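CaaX farnesyltransferase beta subunit Ram1 (Aspergillus fumigatus, PDB 4MBG) probably supplies the peptide-binding, zinc-dependent half of the heterodimer that transfers farnesyl from farnesyl diphosphate to a cysteine near the C-terminus of target proteins. Local coordinates at residues G247-R252 / P289-R294; N361-G366 / R422-K427; Y368-G373 / T434-T439. All coordinates share one frame; numbering follows the deposited sequence.

Farnesyl diphosphate is touched by all three contacts, which lie in distant parts of the helical toroid. Interaction 1 meets the hydrocarbon end of the farnesyl chain through Arg252, interaction 2 grips the diphosphate through Lys362, and interaction 3 spans the two, with Tyr368 at the diphosphate and Trp371 along the isoprenoid. Interactions 2 and 3 are neighbours, with centres about 12 Å apart and touching where Gly366 O packs on Ala437 CB; their segments alternate along the chain and flank the zinc ligands Cys367 and His433. Interaction 1 stands apart, its centre about 27 Å from that of interaction 2 and about 22 Å from that of interaction 3.

Interaction 1: residues G247-R252 / P289-R294. With FPP (farnesyl diphosphate), chain F.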
loop_
_atom_site.group_PDB
_atom_site.type_symbol
_atom_site.label_atom_id
_atom_site.label_comp_id
_atom_site.label_asym_id
_atom_site.label_seq_id
_atom_site.Cartn_x
_atom_site.Cartn_y
_atom_site.Cartn_z
ATOM N N GLY B 247 -5.249 -17.500 4.569
ATOM C CA GLY B 247 -4.717 -16.166 4.872
ATOM C C GLY B 247 -5.654 -15.003 4.540
ATOM O O GLY B 247 -6.803 -15.204 4.077
ATOM N N GLU B 248 -5.175 -13.781 4.775
ATOM C CA GLU B 248 -6.006 -12.604 4.587
ATOM C C GLU B 248 -6.308 -12.315 3.102
ATOM O O GLU B 248 -5.514 -12.621 2.215
ATOM C CB GLU B 248 -5.330 -11.365 5.198
ATOM C CG GLU B 248 -3.943 -11.063 4.602
ATOM C CD GLU B 248 -2.759 -11.703 5.365
ATOM O OE1 GLU B 248 -2.891 -12.808 5.911
ATOM O OE2 GLU B 248 -1.668 -11.096 5.396
ATOM N N GLU B 249 -7.454 -11.696 2.875
ATOM C CA GLU B 249 -7.828 -11.173 1.559
ATOM C C GLU B 249 -7.676 -9.656 1.544
ATOM O O GLU B 249 -8.389 -8.928 2.254
ATOM C CB GLU B 249 -9.276 -11.520 1.218
ATOM C CG GLU B 249 -9.646 -10.980 -0.167
ATOM C CD GLU B 249 -11.032 -11.344 -0.630
ATOM O OE1 GLU B 249 -11.821 -12.001 0.114
ATOM O OE2 GLU B 249 -11.324 -10.979 -1.790
ATOM N N ASP B 250 -6.750 -9.171 0.729
ATOM C CA ASP B 250 -6.582 -7.716 0.607
ATOM C C ASP B 250 -6.056 -7.397 -0.774
ATOM O O ASP B 250 -5.746 -8.310 -1.543
ATOM C CB ASP B 250 -5.715 -7.129 1.756
ATOM C CG ASP B 250 -4.274 -7.622 1.761
ATOM O OD1 ASP B 250 -3.676 -7.837 0.682
ATOM O OD2 ASP B 250 -3.715 -7.768 2.880
ATOM N N VAL B 251 -6.000 -6.114 -1.106
ATOM C CA VAL B 251 -5.672 -5.712 -2.482
ATOM C C VAL B 251 -4.212 -6.015 -2.853
ATOM O O VAL B 251 -3.886 -6.167 -4.021
ATOM C CB VAL B 251 -6.028 -4.223 -2.786
ATOM C CG1 VAL B 251 -7.519 -3.962 -2.471
ATOM C CG2 VAL B 251 -5.130 -3.308 -2.054
ATOM N N ARG B 252 -3.333 -6.076 -1.858
ATOM C CA ARG B 252 -1.959 -6.472 -2.091
ATOM C C ARG B 252 -1.980 -7.918 -2.617
ATOM O O ARG B 252 -1.228 -8.274 -3.528
ATOM C CB ARG B 252 -1.141 -6.366 -0.780
ATOM C CG ARG B 252 -0.003 -7.376 -0.737
ATOM C CD ARG B 252 0.494 -7.743 0.653
ATOM N NE ARG B 252 -0.562 -8.241 1.527
ATOM C CZ ARG B 252 -0.381 -9.070 2.551
ATOM N NH1 ARG B 252 0.816 -9.560 2.821
ATOM N NH2 ARG B 252 -1.414 -9.424 3.302
ATOM N N PRO B 289 -12.096 -6.291 -11.138
ATOM C CA PRO B 289 -12.158 -4.824 -11.080
ATOM C C PRO B 289 -13.325 -4.313 -10.233
ATOM O O PRO B 289 -13.203 -3.257 -9.602
ATOM C CB PRO B 289 -12.282 -4.402 -12.561
ATOM C CG PRO B 289 -12.853 -5.641 -13.267
ATOM C CD PRO B 289 -12.259 -6.813 -12.511
ATOM N N GLU B 290 -14.434 -5.051 -10.207
ATOM C CA GLU B 290 -15.533 -4.706 -9.303
ATOM C C GLU B 290 -15.089 -4.732 -7.839
ATOM O O GLU B 290 -15.457 -3.852 -7.045
ATOM C CB GLU B 290 -16.733 -5.645 -9.525
ATOM C CG GLU B 290 -17.324 -5.534 -10.948
ATOM C CD GLU B 290 -16.678 -6.479 -11.958
ATOM O OE1 GLU B 290 -15.622 -7.065 -11.654
ATOM O OE2 GLU B 290 -17.237 -6.652 -13.066
ATOM N N TYR B 291 -14.352 -5.773 -7.471
ATOM C CA TYR B 291 -13.798 -5.871 -6.123
ATOM C C TYR B 291 -12.926 -4.644 -5.815
ATOM O O TYR B 291 -13.063 -4.018 -4.758
ATOM C CB TYR B 291 -12.991 -7.170 -5.985
ATOM C CG TYR B 291 -12.041 -7.190 -4.789
ATOM C CD1 TYR B 291 -12.508 -7.450 -3.512
ATOM C CD2 TYR B 291 -10.678 -6.960 -4.959
ATOM C CE1 TYR B 291 -11.639 -7.484 -2.420
ATOM C CE2 TYR B 291 -9.807 -6.979 -3.897
ATOM C CZ TYR B 291 -10.283 -7.244 -2.625
ATOM O OH TYR B 291 -9.402 -7.283 -1.563
ATOM N N LEU B 292 -12.051 -4.278 -6.750
ATOM C CA LEU B 292 -11.152 -3.141 -6.508
ATOM C C LEU B 292 -11.968 -1.839 -6.372
ATOM O O LEU B 292 -11.655 -0.987 -5.541
ATOM C CB LEU B 292 -10.125 -3.036 -7.648
ATOM C CG LEU B 292 -9.190 -4.254 -7.722
ATOM C CD1 LEU B 292 -8.325 -4.152 -8.980
ATOM C CD2 LEU B 292 -8.332 -4.323 -6.439
ATOM N N SER B 293 -13.015 -1.682 -7.189
ATOM C CA SER B 293 -13.918 -0.528 -7.048
ATOM C C SER B 293 -14.513 -0.444 -5.636
ATOM O O SER B 293 -14.676 0.649 -5.078
ATOM C CB SER B 293 -15.071 -0.593 -8.086
ATOM O OG SER B 293 -16.043 0.417 -7.824
ATOM N N ARG B 294 -14.846 -1.601 -5.064
ATOM C CA ARG B 294 -15.411 -1.643 -3.711
ATOM C C ARG B 294 -14.390 -1.355 -2.623
ATOM O O ARG B 294 -14.756 -1.269 -1.446
ATOM C CB ARG B 294 -16.083 -2.988 -3.446
ATOM C CG ARG B 294 -17.284 -3.226 -4.364
ATOM C CD ARG B 294 -18.148 -4.407 -3.875
ATOM N NE ARG B 294 -17.362 -5.611 -3.701
ATOM C CZ ARG B 294 -17.153 -6.545 -4.634
ATOM N NH1 ARG B 294 -17.677 -6.440 -5.855
ATOM N NH2 ARG B 294 -16.408 -7.598 -4.327
HETATM C C1 FPP F . 0.434 0.812 7.611
HETATM O O1 FPP F . 1.576 0.730 8.427
HETATM C C2 FPP F . 0.641 0.294 6.334
HETATM C C3 FPP F . -0.389 -0.413 5.496
HETATM C C4 FPP F . -1.218 -1.409 6.281
HETATM C C5 FPP F . 0.203 -0.915 4.148
HETATM C C6 FPP F . 1.121 -2.121 4.032
HETATM C C7 FPP F . 1.509 -2.619 2.763
HETATM C C8 FPP F . 2.533 -1.912 1.916
HETATM C C10 FPP F . 3.747 -1.424 2.645
HETATM C C9 FPP F . 2.917 -2.666 0.639
HETATM C C11 FPP F . 1.867 -3.510 -0.076
HETATM C C12 FPP F . 2.115 -3.807 -1.423
HETATM C C13 FPP F . 2.807 -5.077 -1.875
HETATM C C14 FPP F . 3.332 -6.078 -0.875
HETATM C C15 FPP F . 3.086 -5.271 -3.337
HETATM P PA FPP F . 2.066 1.956 9.268
HETATM O O1A FPP F . 1.002 2.388 10.232
HETATM O O2A FPP F . 3.287 1.435 9.964
HETATM O O3A FPP F . 2.488 3.108 8.285
HETATM P PB FPP F . 1.761 4.510 8.050
HETATM O O1B FPP F . 1.787 5.346 9.296
HETATM O O2B FPP F . 0.366 4.326 7.552
HETATM O O3B FPP F . 2.635 5.115 6.965
HETATM O O HOH W 1 -10.499 -7.680 0.788
#
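Tyr291 reaches out of helix 288-293 with its hydroxyl foremost, and the loop leading into helix 251-263 closes round its end. Its OH lies 3.4 Å from the backbone C of Asp250. Glu249 approaches from the opposite direction on an extended chain (chi1 -179°), which carries OE2 to 3.6 Å from Tyr291 CE1; carboxylate and ring planes are only 19° apart. On the other side of the ring, Val251 CG1 meets Tyr291 CE2 at 4.0 Å, and the same methyl touches Leu292 CD2. A water at the ring's edge, in its plane, is 2.6 Å from Tyr291 OH and donates to Glu249 O, so the polar end of the tyrosine is coupled to the loop backbone through solvent.

Behind this packing, Arg252 holds Asp250 side-on, NE to OD1 and NH2 to OD2, while NH2 also bonds to Glu248 OE2 at 2.7 Å. The bend at chi3 (56°) turns the guanidinium back to these acids as CG lies against farnesyl C14, 3.6 Å away. Two carboxylates thus probably offset the arginine's charge beside the hydrophobic end of the isoprenoid, leaving its aliphatic carbons to meet the ligand.

Interaction 2: residues N361-G366 / R422-K427; sequences NKLVDG and RDKPGK. With ZN (zinc ion), chain G; FPP (farnesyl diphosphate), chain F.
Asp365 and Asp423 both carry CG anti to the backbone N (chi1 173° and 159°), and these torsions lay one carboxylate over the other. The side chains cross at about a right angle, yet their carboxylate planes are just 17° apart and stacked, with Asp423 OD1 3.2 Å from Asp365 CG. Bends at chi3 and chi4 curl the chain of Lys424 back, and its NZ forms a salt bridge with Asp423 OD1 at 2.7 Å. The same ammonium donates to Val364 O, nearly along the C=O axis, and to a water that also lies at Leu363 O. Alongside, Lys424 CE packs against Leu363 CB, the two side chains crossing almost perpendicularly.

This is the zinc site of the alpha-alpha toroid, built where two inter-helix loops meet just ahead of helices 368-371 and 431-444. Asp365 chelates zinc unevenly, through OD2 at 2.0 Å and OD1 at 2.5 Å; Cys367 and His433 bind it too, and a water completes the ligands. The second oxygen of the chelate, OD1, also caps a backbone N just past the segment. Asp423 stands behind as a second-shell carboxylate, and the zinc and the lysine on either hand probably temper the repulsion between the acids. The backbones are joined as well: Gly366 N donates to Asp423 O at 2.8 Å, and that oxygen also accepts a bond from Tyr409 OH of helix 403-413. Farther along the first loop, Lys362 NZ donates to farnesyl diphosphate O1B at 2.7 Å, a hydrogen bond to the terminal phosphate; Arg359 reaches the same ligand.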
loop_
_atom_site.group_PDB
_atom_site.type_symbol
_atom_site.label_atom_id
_atom_site.label_comp_id
_atom_site.label_asym_id
_atom_site.label_seq_id
_atom_site.Cartn_x
_atom_site.Cartn_y
_atom_site.Cartn_z
ATOM N N ASN B 361 -3.309 12.663 7.603
ATOM C CA ASN B 361 -2.866 12.981 8.971
ATOM C C ASN B 361 -1.807 12.043 9.564
ATOM O O ASN B 361 -1.612 12.020 10.775
ATOM C CB ASN B 361 -4.088 13.169 9.918
ATOM C CG ASN B 361 -4.596 14.600 9.915
ATOM O OD1 ASN B 361 -3.789 15.542 9.871
ATOM N ND2 ASN B 361 -5.931 14.785 9.984
ATOM N N LYS B 362 -1.099 11.297 8.706
ATOM C CA LYS B 362 0.085 10.573 9.156
ATOM C C LYS B 362 1.342 11.179 8.525
ATOM O O LYS B 362 1.270 12.266 7.937
ATOM C CB LYS B 362 -0.061 9.059 8.914
ATOM C CG LYS B 362 -1.239 8.499 9.800
ATOM C CD LYS B 362 -0.969 7.068 10.286
ATOM C CE LYS B 362 0.072 6.999 11.439
ATOM N NZ LYS B 362 0.499 5.552 11.681
ATOM N N LEU B 363 2.483 10.515 8.679
ATOM C CA LEU B 363 3.768 11.184 8.401
ATOM C C LEU B 363 4.365 10.764 7.059
ATOM O O LEU B 363 4.134 9.655 6.599
ATOM C CB LEU B 363 4.797 10.844 9.494
ATOM C CG LEU B 363 4.401 11.216 10.934
ATOM C CD1 LEU B 363 5.464 10.666 11.890
ATOM C CD2 LEU B 363 4.232 12.734 11.098
ATOM N N VAL B 364 5.176 11.638 6.461
ATOM C CA VAL B 364 5.928 11.251 5.269
ATOM C C VAL B 364 6.814 10.034 5.554
ATOM O O VAL B 364 7.198 9.780 6.705
ATOM C CB VAL B 364 6.772 12.429 4.733
ATOM C CG1 VAL B 364 5.848 13.595 4.328
ATOM C CG2 VAL B 364 7.823 12.848 5.804
ATOM N N ASP B 365 7.147 9.291 4.499
ATOM C CA ASP B 365 7.981 8.091 4.623
ATOM C C ASP B 365 8.540 7.829 3.226
ATOM O O ASP B 365 7.799 7.846 2.231
ATOM C CB ASP B 365 7.117 6.926 5.150
ATOM C CG ASP B 365 7.833 5.581 5.164
ATOM O OD1 ASP B 365 8.880 5.386 4.499
ATOM O OD2 ASP B 365 7.312 4.666 5.839
ATOM N N GLY B 366 9.854 7.633 3.147
ATOM C CA GLY B 366 10.519 7.461 1.858
ATOM C C GLY B 366 10.030 6.245 1.065
ATOM O O GLY B 366 10.210 6.207 -0.150
ATOM N N ARG B 422 16.357 5.451 4.126
ATOM C CA ARG B 422 15.509 5.275 5.291
ATOM C C ARG B 422 14.126 5.879 5.084
ATOM O O ARG B 422 13.895 6.705 4.176
ATOM C CB ARG B 422 16.190 5.932 6.520
ATOM C CG ARG B 422 16.422 7.451 6.313
ATOM C CD ARG B 422 17.234 8.066 7.471
ATOM N NE ARG B 422 17.607 9.430 7.136
ATOM C CZ ARG B 422 18.776 9.995 7.434
ATOM N NH1 ARG B 422 19.717 9.327 8.088
ATOM N NH2 ARG B 422 18.998 11.241 7.068
ATOM N N ASP B 423 13.208 5.449 5.948
ATOM C CA ASP B 423 11.860 6.006 6.052
ATOM C C ASP B 423 11.917 7.536 6.226
ATOM O O ASP B 423 11.367 8.294 5.421
ATOM C CB ASP B 423 11.206 5.245 7.244
ATOM C CG ASP B 423 10.009 5.942 7.882
ATOM O OD1 ASP B 423 9.540 7.009 7.434
ATOM O OD2 ASP B 423 9.513 5.345 8.883
ATOM N N LYS B 424 12.620 7.991 7.263
ATOM C CA LYS B 424 12.700 9.409 7.552
ATOM C C LYS B 424 13.873 9.603 8.494
ATOM O O LYS B 424 14.397 8.633 9.011
ATOM C CB LYS B 424 11.389 9.875 8.223
ATOM C CG LYS B 424 11.127 9.243 9.617
ATOM C CD LYS B 424 9.936 9.941 10.313
ATOM C CE LYS B 424 8.650 9.923 9.480
ATOM N NZ LYS B 424 8.130 8.526 9.208
ATOM N N PRO B 425 14.315 10.852 8.676
ATOM C CA PRO B 425 15.403 11.125 9.618
ATOM C C PRO B 425 15.079 10.554 10.990
ATOM O O PRO B 425 13.928 10.646 11.423
ATOM C CB PRO B 425 15.447 12.661 9.659
ATOM C CG PRO B 425 14.958 13.068 8.307
ATOM C CD PRO B 425 13.886 12.064 7.949
ATOM N N GLY B 426 16.069 9.965 11.662
ATOM C CA GLY B 426 15.828 9.325 12.944
ATOM C C GLY B 426 15.598 7.825 12.861
ATOM O O GLY B 426 15.583 7.135 13.891
ATOM N N LYS B 427 15.389 7.319 11.648
ATOM C CA LYS B 427 15.248 5.879 11.413
ATOM C C LYS B 427 16.523 5.263 10.835
ATOM O O LYS B 427 17.151 5.852 9.956
ATOM C CB LYS B 427 14.096 5.588 10.425
ATOM C CG LYS B 427 12.730 6.132 10.822
ATOM C CD LYS B 427 12.216 5.575 12.136
ATOM C CE LYS B 427 10.766 6.003 12.378
ATOM N NZ LYS B 427 10.183 5.343 13.589
HETATM ZN ZN ZN G . 8.149 3.049 4.918
HETATM C C1 FPP F . 0.434 0.812 7.611
HETATM O O1 FPP F . 1.576 0.730 8.427
HETATM C C2 FPP F . 0.641 0.294 6.334
HETATM C C3 FPP F . -0.389 -0.413 5.496
HETATM C C4 FPP F . -1.218 -1.409 6.281
HETATM C C5 FPP F . 0.203 -0.915 4.148
HETATM C C6 FPP F . 1.121 -2.121 4.032
HETATM C C7 FPP F . 1.509 -2.619 2.763
HETATM C C8 FPP F . 2.533 -1.912 1.916
HETATM C C10 FPP F . 3.747 -1.424 2.645
HETATM C C9 FPP F . 2.917 -2.666 0.639
HETATM C C11 FPP F . 1.867 -3.510 -0.076
HETATM C C12 FPP F . 2.115 -3.807 -1.423
HETATM C C13 FPP F . 2.807 -5.077 -1.875
HETATM C C14 FPP F . 3.332 -6.078 -0.875
HETATM C C15 FPP F . 3.086 -5.271 -3.337
HETATM P PA FPP F . 2.066 1.956 9.268
HETATM O O1A FPP F . 1.002 2.388 10.232
HETATM O O2A FPP F . 3.287 1.435 9.964
HETATM O O3A FPP F . 2.488 3.108 8.285
HETATM P PB FPP F . 1.761 4.510 8.050
HETATM O O1B FPP F . 1.787 5.346 9.296
HETATM O O2B FPP F . 0.366 4.326 7.552
HETATM O O3B FPP F . 2.635 5.115 6.965
HETATM O O HOH W 2 5.382 7.710 8.276
HETATM O O HOH W 3 7.244 1.572 6.163
#

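Interaction 3: residues Y368-G373 / T434-T439. With FPP (farnesyl diphosphate), chain F.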
loop_
_atom_site.group_PDB
_atom_site.type_symbol
_atom_site.label_atom_id
_atom_site.label_comp_id
_atom_site.label_asym_id
_atom_site.label_seq_id
_atom_site.Cartn_x
_atom_site.Cartn_y
_atom_site.Cartn_z
ATOM N N TYR B 368 7.048 5.514 0.404
ATOM C CA TYR B 368 5.893 5.932 -0.379
ATOM C C TYR B 368 6.358 6.670 -1.626
ATOM O O TYR B 368 5.544 6.987 -2.486
ATOM C CB TYR B 368 4.913 6.810 0.443
ATOM C CG TYR B 368 4.357 6.017 1.613
ATOM C CD1 TYR B 368 3.889 4.721 1.419
ATOM C CD2 TYR B 368 4.389 6.517 2.897
ATOM C CE1 TYR B 368 3.427 3.927 2.500
ATOM C CE2 TYR B 368 3.921 5.735 4.004
ATOM C CZ TYR B 368 3.443 4.454 3.779
ATOM O OH TYR B 368 2.990 3.674 4.830
ATOM N N SER B 369 7.668 6.931 -1.730
ATOM C CA SER B 369 8.182 7.480 -2.975
ATOM C C SER B 369 7.820 6.533 -4.116
ATOM O O SER B 369 7.549 6.976 -5.251
ATOM C CB SER B 369 9.707 7.682 -2.903
ATOM O OG SER B 369 10.061 8.374 -1.708
ATOM N N HIS B 370 7.812 5.235 -3.823
ATOM C CA HIS B 370 7.260 4.276 -4.774
ATOM C C HIS B 370 5.738 4.124 -4.681
ATOM O O HIS B 370 5.029 4.309 -5.680
ATOM C CB HIS B 370 7.880 2.877 -4.611
ATOM C CG HIS B 370 7.109 1.828 -5.347
ATOM N ND1 HIS B 370 6.945 1.860 -6.719
ATOM C CD2 HIS B 370 6.380 0.772 -4.901
ATOM C CE1 HIS B 370 6.165 0.855 -7.089
ATOM N NE2 HIS B 370 5.824 0.171 -6.008
ATOM N N TRP B 371 5.213 3.784 -3.497
ATOM C CA TRP B 371 3.777 3.424 -3.449
ATOM C C TRP B 371 2.890 4.558 -3.930
ATOM O O TRP B 371 1.965 4.340 -4.718
ATOM C CB TRP B 371 3.336 2.951 -2.045
ATOM C CG TRP B 371 4.187 1.807 -1.550
ATOM C CD1 TRP B 371 5.055 1.830 -0.490
ATOM C CD2 TRP B 371 4.287 0.486 -2.120
ATOM N NE1 TRP B 371 5.679 0.607 -0.357
ATOM C CE2 TRP B 371 5.238 -0.233 -1.344
ATOM C CE3 TRP B 371 3.665 -0.154 -3.199
ATOM C CZ2 TRP B 371 5.596 -1.566 -1.623
ATOM C CZ3 TRP B 371 4.009 -1.464 -3.482
ATOM C CH2 TRP B 371 4.968 -2.173 -2.685
ATOM N N VAL B 372 3.174 5.774 -3.477
ATOM C CA VAL B 372 2.408 6.923 -3.970
ATOM C C VAL B 372 2.983 7.411 -5.300
ATOM O O VAL B 372 2.237 7.715 -6.251
ATOM C CB VAL B 372 2.373 8.058 -2.916
ATOM C CG1 VAL B 372 1.738 9.321 -3.521
ATOM C CG2 VAL B 372 1.535 7.572 -1.711
ATOM N N GLY B 373 4.312 7.490 -5.373
ATOM C CA GLY B 373 4.953 8.103 -6.538
ATOM C C GLY B 373 4.563 7.398 -7.825
ATOM O O GLY B 373 4.250 8.037 -8.835
ATOM N N THR B 434 15.454 1.244 1.221
ATOM C CA THR B 434 16.455 1.554 0.199
ATOM C C THR B 434 15.876 1.270 -1.191
ATOM O O THR B 434 15.947 2.110 -2.094
ATOM C CB THR B 434 17.729 0.718 0.424
ATOM O OG1 THR B 434 18.250 1.019 1.719
ATOM C CG2 THR B 434 18.785 1.029 -0.630
ATOM N N CYS B 435 15.286 0.091 -1.359
ATOM C CA CYS B 435 14.684 -0.258 -2.650
ATOM C C CYS B 435 13.632 0.794 -3.076
ATOM O O CYS B 435 13.661 1.317 -4.200
ATOM C CB CYS B 435 14.050 -1.672 -2.562
ATOM S SG CYS B 435 12.980 -2.114 -3.949
ATOM N N TYR B 436 12.694 1.112 -2.184
ATOM C CA TYR B 436 11.567 1.927 -2.629
ATOM C C TYR B 436 11.881 3.421 -2.715
ATOM O O TYR B 436 11.282 4.102 -3.524
ATOM C CB TYR B 436 10.268 1.612 -1.827
ATOM C CG TYR B 436 9.774 0.214 -2.153
ATOM C CD1 TYR B 436 9.385 -0.106 -3.464
ATOM C CD2 TYR B 436 9.697 -0.787 -1.174
ATOM C CE1 TYR B 436 8.914 -1.364 -3.800
ATOM C CE2 TYR B 436 9.228 -2.074 -1.494
ATOM C CZ TYR B 436 8.844 -2.359 -2.795
ATOM O OH TYR B 436 8.386 -3.627 -3.110
ATOM N N ALA B 437 12.831 3.928 -1.926
ATOM C CA ALA B 437 13.229 5.334 -2.116
ATOM C C ALA B 437 13.928 5.458 -3.473
ATOM O O ALA B 437 13.712 6.417 -4.210
ATOM C CB ALA B 437 14.177 5.802 -0.996
ATOM N N LEU B 438 14.767 4.481 -3.807
ATOM C CA LEU B 438 15.434 4.553 -5.112
ATOM C C LEU B 438 14.435 4.392 -6.243
ATOM O O LEU B 438 14.589 4.990 -7.305
ATOM C CB LEU B 438 16.517 3.493 -5.233
ATOM C CG LEU B 438 17.735 3.684 -4.316
ATOM C CD1 LEU B 438 18.552 2.391 -4.327
ATOM C CD2 LEU B 438 18.602 4.865 -4.801
ATOM N N THR B 439 13.442 3.532 -6.046
ATOM C CA THR B 439 12.462 3.293 -7.107
ATOM C C THR B 439 11.721 4.612 -7.347
ATOM O O THR B 439 11.478 5.002 -8.493
ATOM C CB THR B 439 11.437 2.186 -6.691
ATOM O OG1 THR B 439 12.119 0.928 -6.600
ATOM C CG2 THR B 439 10.319 2.073 -7.718
HETATM C C1 FPP F . 0.434 0.812 7.611
HETATM O O1 FPP F . 1.576 0.730 8.427
HETATM C C2 FPP F . 0.641 0.294 6.334
HETATM C C3 FPP F . -0.389 -0.413 5.496
HETATM C C4 FPP F . -1.218 -1.409 6.281
HETATM C C5 FPP F . 0.203 -0.915 4.148
HETATM C C6 FPP F . 1.121 -2.121 4.032
HETATM C C7 FPP F . 1.509 -2.619 2.763
HETATM C C8 FPP F . 2.533 -1.912 1.916
HETATM C C10 FPP F . 3.747 -1.424 2.645
HETATM C C9 FPP F . 2.917 -2.666 0.639
HETATM C C11 FPP F . 1.867 -3.510 -0.076
HETATM C C12 FPP F . 2.115 -3.807 -1.423
HETATM C C13 FPP F . 2.807 -5.077 -1.875
HETATM C C14 FPP F . 3.332 -6.078 -0.875
HETATM C C15 FPP F . 3.086 -5.271 -3.337
HETATM P PA FPP F . 2.066 1.956 9.268
HETATM O O1A FPP F . 1.002 2.388 10.232
HETATM O O2A FPP F . 3.287 1.435 9.964
HETATM O O3A FPP F . 2.488 3.108 8.285
HETATM P PB FPP F . 1.761 4.510 8.050
HETATM O O1B FPP F . 1.787 5.346 9.296
HETATM O O2B FPP F . 0.366 4.326 7.552
HETATM O O3B FPP F . 2.635 5.115 6.965
#
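His370 and Tyr436 make the tightest part of this contact between helices 368-371 and 431-444. The histidine CG is anti to its own backbone N (chi1 167°), which carries the imidazole obliquely across to the tyrosine: CD2 comes within 3.4 Å of Tyr436 CD1, and the planes are 20° apart. The rings are nevertheless slid so far that they barely overlap, with centroids 5.0 Å apart. Trp371 completes the cluster from another direction, resting CZ2 over one face of the Tyr436 ring, 3.5 Å from CZ and toward the rim, while Cys435 SG covers the centre of the opposite face. The indole and phenol planes are inclined by 44°, so the two rings meet obliquely. Beyond the imidazole, Thr439 runs side by side with His370 and sets its CG2 methyl 3.5 Å from ND1.

Packing is looser toward the start of helix 368-371, where Ser369 CB stands 4.0 Å from Tyr436 O and comes nearest Ala437 at its CA. Tyr368 leaves the helix pointing away from 434-439 and brings its hydroxyl to the diphosphate. The contact is buried, and its side away from helix 431-444 borders farnesyl diphosphate rather than solvent: Tyr368 OH donates to O3B at 2.6 Å, the phosphate oxygen lying at the ring's edge. Trp371 lays its indole face under farnesyl C9, with His370 CD2 on the opposite face, and its CH2 is 3.5 Å from C12.

Polar ends within the cluster are answered from outside the two segments, Trp371 NE1 by Tyr432 OH and His370 ND1 by Asn374 ND2, the latter consistent with ND1 acting as acceptor. The cluster therefore offers the isoprenoid indole carbons, while Tyr368, outside it, gives the diphosphate a hydroxyl.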